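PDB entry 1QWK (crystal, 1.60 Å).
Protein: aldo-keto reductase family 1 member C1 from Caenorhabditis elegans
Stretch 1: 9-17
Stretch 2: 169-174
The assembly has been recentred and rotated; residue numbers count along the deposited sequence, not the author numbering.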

# COMPACT_ATOMS: atom_id res chain seq x y z
N LYS A 9 -14.40 3.51 5.91
CA LYS A 9 -14.45 4.54 6.94
C LYS A 9 -13.45 4.21 8.05
O LYS A 9 -13.55 3.17 8.69
CB LYS A 9 -15.86 4.65 7.51
CG LYS A 9 -16.06 5.81 8.47
CD LYS A 9 -17.50 5.85 8.99
CE LYS A 9 -17.73 7.06 9.90
NZ LYS A 9 -17.50 8.35 9.18
N LEU A 10 -12.48 5.10 8.25
CA LEU A 10 -11.48 4.92 9.29
C LEU A 10 -12.12 5.19 10.66
O LEU A 10 -13.18 5.81 10.73
CB LEU A 10 -10.29 5.85 9.05
CG LEU A 10 -9.59 5.71 7.69
CD1 LEU A 10 -8.36 6.61 7.64
CD2 LEU A 10 -9.18 4.25 7.48
N SER A 11 -11.47 4.75 11.73
CA SER A 11 -12.02 4.92 13.08
C SER A 11 -12.29 6.37 13.49
O SER A 11 -13.09 6.62 14.40
CB SER A 11 -11.13 4.24 14.13
OG SER A 11 -9.87 4.86 14.23
N ASN A 12 -11.65 7.33 12.84
CA ASN A 12 -11.86 8.74 13.16
C ASN A 12 -12.83 9.41 12.19
O ASN A 12 -12.98 10.64 12.20
CB ASN A 12 -10.53 9.50 13.19
CG ASN A 12 -9.86 9.56 11.84
OD1 ASN A 12 -10.24 8.84 10.92
ND2 ASN A 12 -8.84 10.41 11.72
N GLY A 13 -13.50 8.61 11.36
CA GLY A 13 -14.47 9.15 10.43
C GLY A 13 -13.97 9.46 9.03
O GLY A 13 -14.78 9.68 8.12
N VAL A 14 -12.66 9.50 8.85
CA VAL A 14 -12.08 9.78 7.54
C VAL A 14 -12.38 8.65 6.56
O VAL A 14 -12.21 7.48 6.89
CB VAL A 14 -10.55 9.96 7.65
CG1 VAL A 14 -9.93 10.06 6.26
CG2 VAL A 14 -10.23 11.20 8.46
N GLU A 15 -12.83 9.02 5.36
CA GLU A 15 -13.14 8.05 4.32
C GLU A 15 -11.93 7.81 3.42
O GLU A 15 -11.39 8.75 2.84
CB GLU A 15 -14.32 8.55 3.47
CG GLU A 15 -15.66 8.52 4.18
CD GLU A 15 -16.35 7.17 4.05
OE1 GLU A 15 -15.78 6.16 4.50
OE2 GLU A 15 -17.48 7.13 3.50
N MET A 16 -11.50 6.56 3.31
CA MET A 16 -10.35 6.20 2.48
C MET A 16 -10.76 5.34 1.28
O MET A 16 -11.30 4.26 1.46
CB MET A 16 -9.31 5.44 3.32
CG MET A 16 -8.10 4.95 2.53
SD MET A 16 -6.90 4.06 3.55
CE MET A 16 -7.75 2.49 3.78
N PRO A 17 -10.50 5.82 0.05
CA PRO A 17 -10.86 5.05 -1.15
C PRO A 17 -10.30 3.63 -1.06
O PRO A 17 -9.15 3.43 -0.66
CB PRO A 17 -10.22 5.85 -2.28
CG PRO A 17 -10.31 7.28 -1.76
CD PRO A 17 -9.89 7.11 -0.31
N THR A 169 -3.53 8.73 20.04
CA THR A 169 -4.31 8.58 18.82
C THR A 169 -4.23 7.12 18.37
O THR A 169 -3.15 6.54 18.32
CB THR A 169 -3.77 9.50 17.70
OG1 THR A 169 -3.90 10.87 18.11
CG2 THR A 169 -4.54 9.29 16.40
N PRO A 170 -5.38 6.50 18.06
CA PRO A 170 -5.36 5.10 17.62
C PRO A 170 -4.68 4.94 16.26
O PRO A 170 -4.56 5.90 15.50
CB PRO A 170 -6.85 4.75 17.54
CG PRO A 170 -7.44 5.60 18.63
CD PRO A 170 -6.74 6.93 18.41
N VAL A 171 -4.20 3.74 15.98
CA VAL A 171 -3.59 3.46 14.69
C VAL A 171 -4.80 3.35 13.75
O VAL A 171 -5.67 2.51 13.97
CB VAL A 171 -2.81 2.13 14.72
CG1 VAL A 171 -2.35 1.77 13.31
CG2 VAL A 171 -1.62 2.25 15.66
N HIS A 172 -4.86 4.18 12.71
CA HIS A 172 -6.00 4.17 11.80
C HIS A 172 -5.88 3.19 10.64
O HIS A 172 -6.89 2.74 10.09
CB HIS A 172 -6.24 5.57 11.20
CG HIS A 172 -6.37 6.66 12.22
ND1 HIS A 172 -7.34 6.65 13.20
CD2 HIS A 172 -5.67 7.81 12.38
CE1 HIS A 172 -7.23 7.75 13.93
NE2 HIS A 172 -6.23 8.47 13.45
N ASN A 173 -4.65 2.86 10.26
CA ASN A 173 -4.42 1.96 9.13
C ASN A 173 -3.11 1.18 9.25
O ASN A 173 -2.15 1.64 9.87
CB ASN A 173 -4.43 2.80 7.83
CG ASN A 173 -3.99 2.01 6.60
OD1 ASN A 173 -2.83 2.08 6.18
ND2 ASN A 173 -4.92 1.28 6.00
N SER A 174 -3.10 -0.01 8.66
CA SER A 174 -1.92 -0.87 8.63
C SER A 174 -1.77 -1.32 7.18
O SER A 174 -2.68 -1.92 6.61
CB SER A 174 -2.10 -2.10 9.53
OG SER A 174 -1.08 -3.05 9.27
O HOH W 1 -9.40 2.78 11.31
O HOH W 2 -8.39 2.53 14.85

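How does the beginning of the second stretch, from Thr169 to Val171, take part in a contact with residues so far away in sequence? It does so lightly. Thr169 stays out of reach, and Pro170 offers only a marginal touch, its CB lying 4.5 Å from the OG of Ser11, a loose approach of a ring carbon to a hydroxyl. The CA-to-CB bond of Val171 points away from the first stretch, yet its backbone still contributes through solvent. Water 2 accepts a hydrogen bond from Ser11 OG at 2.8 Å and donates one to Val171 O at 2.9 Å, so a carbonyl that does not touch the first stretch is nevertheless tied to it.

What makes His172 the centre of the contact? It has more of its surface covered by the other stretch than any other residue here, although its CA-to-CB bond points sideways; with chi1 at -54° (m), the imidazole comes nearer to the first stretch. There ND1 donates a hydrogen bond to Ser11 OG, at 3.3 Å and with an N-H...acceptor angle of 158°: rather long, but well directed. Ser11 OG lies at the edge of the ring, near its plane, where a ring nitrogen can direct its hydrogen. The same hydroxyl donates to water 2, held by Val171 O, so it works as acceptor and donor at once. Asn12 approaches differently, its ND2 lying over one face of the ring, 3.7 Å from His172 NE2. This is a packing contact, and the amide nitrogen finds its hydrogen bond elsewhere in the structure.

How does the backbone of the first stretch bring these groups to His172? Leu10 to Gly13 form a type I beta turn, closed by a hydrogen bond from Gly13 N to Leu10 O at 2.9 Å, and Leu10 N reaches Val14 O at 2.8 Å. Asn12 reinforces the fold with its own side chain, its OD1 accepting from Val14 N at 3.3 Å. Gly13 adopts a positive phi of 94°, where a CB would be jammed against the preceding carbonyl oxygen. Leu10 and His172 are the closest backbone register, with their CA atoms 6.1 Å apart, and the two stretches meet there without a direct backbone hydrogen bond. Instead water 1 accepts from Ser11 N at 2.9 Å and donates to His172 O at 2.8 Å. Leu10 packs beside this bridge, with its CD2 3.8 Å from His172 O and its CD1 4.3 Å from His172 CB, giving the polar link a buried, nonpolar neighbour.

Where does the contact end as the second stretch enters its strand? At Asn173, whose CA-to-CB bond points toward the first stretch and whose side chain meets Met16. The CE of Met16 lies 3.8 Å from Asn173 ND2, a van der Waals contact between a methyl group and an amide nitrogen whose hydrogen bonding is satisfied elsewhere. Both residues are buried. Ser174, next along the strand, is already out of reach.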